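Putative NADH-flavin reductase (PDB 3H2S) binds NADPH in a Rossmann-type fold and is probably an oxidoreductase of the NADH-flavin reductase kind. Local coordinates at residues 142-145 with 146-149. Residues are numbered along the deposited sequence; the frame is centred on the assembly and turned at random.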
loop_
_atom_site.group_PDB
_atom_site.type_symbol
_atom_site.label_atom_id
_atom_site.label_comp_id
_atom_site.label_asym_id
_atom_site.label_seq_id
_atom_site.Cartn_x
_atom_site.Cartn_y
_atom_site.Cartn_z
ATOM N N TYR A 142 1.059 -5.930 7.791
ATOM C CA TYR A 142 1.411 -7.342 7.670
ATOM C C TYR A 142 0.687 -8.017 6.491
ATOM O O TYR A 142 1.277 -8.786 5.744
ATOM C CB TYR A 142 1.054 -8.048 8.974
ATOM C CG TYR A 142 1.000 -9.546 8.869
ATOM C CD1 TYR A 142 -0.164 -10.234 9.187
ATOM C CD2 TYR A 142 2.127 -10.276 8.543
ATOM C CE1 TYR A 142 -0.214 -11.610 9.150
ATOM C CE2 TYR A 142 2.101 -11.669 8.537
ATOM C CZ TYR A 142 0.929 -12.326 8.858
ATOM O OH TYR A 142 0.872 -13.703 8.830
ATOM N N GLN A 143 -0.590 -7.709 6.317
ATOM C CA GLN A 143 -1.341 -8.290 5.213
ATOM C C GLN A 143 -0.867 -7.719 3.879
ATOM O O GLN A 143 -0.831 -8.433 2.871
ATOM C CB GLN A 143 -2.831 -8.028 5.384
ATOM C CG GLN A 143 -3.469 -8.762 6.563
ATOM C CD GLN A 143 -4.966 -8.623 6.551
ATOM O OE1 GLN A 143 -5.689 -9.624 6.564
ATOM N NE2 GLN A 143 -5.444 -7.399 6.357
ATOM N N PHE A 144 -0.556 -6.423 3.865
ATOM C CA PHE A 144 -0.042 -5.778 2.650
ATOM C C PHE A 144 1.264 -6.420 2.188
ATOM O O PHE A 144 1.473 -6.648 1.001
ATOM C CB PHE A 144 0.196 -4.287 2.875
ATOM C CG PHE A 144 1.049 -3.659 1.816
ATOM C CD1 PHE A 144 0.516 -3.343 0.580
ATOM C CD2 PHE A 144 2.404 -3.406 2.045
ATOM C CE1 PHE A 144 1.318 -2.825 -0.440
ATOM C CE2 PHE A 144 3.194 -2.823 1.064
ATOM C CZ PHE A 144 2.661 -2.562 -0.189
ATOM N N LEU A 145 2.166 -6.674 3.126
ATOM C CA LEU A 145 3.455 -7.267 2.766
ATOM C C LEU A 145 3.282 -8.577 1.982
ATOM O O LEU A 145 3.956 -8.804 0.976
ATOM C CB LEU A 145 4.317 -7.484 4.012
ATOM C CG LEU A 145 4.869 -6.242 4.717
ATOM C CD1 LEU A 145 5.619 -6.646 5.981
ATOM C CD2 LEU A 145 5.759 -5.382 3.828
ATOM N N GLN A 146 2.300 -9.377 2.380
ATOM C CA GLN A 146 2.065 -10.684 1.759
ATOM C C GLN A 146 1.546 -10.584 0.329
ATOM O O GLN A 146 1.503 -11.580 -0.381
ATOM C CB GLN A 146 1.098 -11.508 2.605
ATOM C CG GLN A 146 1.673 -11.871 3.967
ATOM C CD GLN A 146 0.646 -12.508 4.857
ATOM O OE1 GLN A 146 0.061 -11.852 5.723
ATOM N NE2 GLN A 146 0.324 -13.760 4.567
HETATM N N MSE A 147 1.121 -9.394 -0.075
HETATM C CA MSE A 147 0.686 -9.149 -1.454
HETATM C C MSE A 147 1.875 -9.051 -2.411
HETATM O O MSE A 147 1.702 -8.882 -3.630
HETATM C CB MSE A 147 -0.116 -7.850 -1.534
HETATM C CG MSE A 147 -1.371 -7.837 -0.695
HETATM SE SE MSE A 147 -2.183 -6.061 -0.726
HETATM C CE MSE A 147 -3.867 -6.528 0.095
ATOM N N ASN A 148 3.081 -9.107 -1.852
ATOM C CA ASN A 148 4.281 -8.798 -2.614
ATOM C C ASN A 148 5.257 -9.966 -2.682
ATOM O O ASN A 148 6.199 -10.038 -1.907
ATOM C CB ASN A 148 4.942 -7.528 -2.051
ATOM C CG ASN A 148 3.991 -6.353 -2.034
ATOM O OD1 ASN A 148 3.381 -6.046 -0.997
ATOM N ND2 ASN A 148 3.702 -5.819 -3.222
ATOM N N ALA A 149 5.021 -10.870 -3.630
ATOM C CA ALA A 149 5.768 -12.126 -3.728
ATOM C C ALA A 149 7.165 -11.934 -4.301
ATOM O O ALA A 149 7.967 -12.866 -4.307
ATOM C CB ALA A 149 5.010 -13.115 -4.565
#
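Tyr142 and Gln146, one turn apart where helix 132-145 runs out, meet as ring and amide: the end of the glutamine lies over one face of the phenol, displaced toward the rim, with the two planes 36° apart. Chi1 of 164° sets CG of Tyr142 opposite the backbone N and sends the ring outward from the helix, and the extended Gln146 chain runs back one turn to meet it; Arg209 adds a cation-pi contact to the same tyrosine. An alanine in place of Tyr142 would take away the ring, and the Gln146 amide would probably lose the surface it rests on and Arg209 its cation-pi partner. A second aromatic contact follows at Phe144. The selenium of Met147, a selenomethionine, approaches the Phe144 ring obliquely, 4.0 Å from SE to CD1, in a Met-aromatic contact whose side chains cross at about a right angle, while one end of the Asn148 amide comes over a ring face, displaced toward the rim, with the planes 61° apart. Beneath these side chains the backbone changes from helix to turn. Met147 N bonds to Phe144 O at 3.0 Å, and Asn148 N bonds to Leu145 O at 3.0 Å, closing a type I turn from Leu145 to Asn148. Helix 80-91 packs on Phe144, and Met147 touches Met147 of the second subunit at the dimer interface. Backbone N-H groups thus close the turn, while two rings receive the side-chain ends: a polar amide against each, and the Met147 chalcogen beside Phe144.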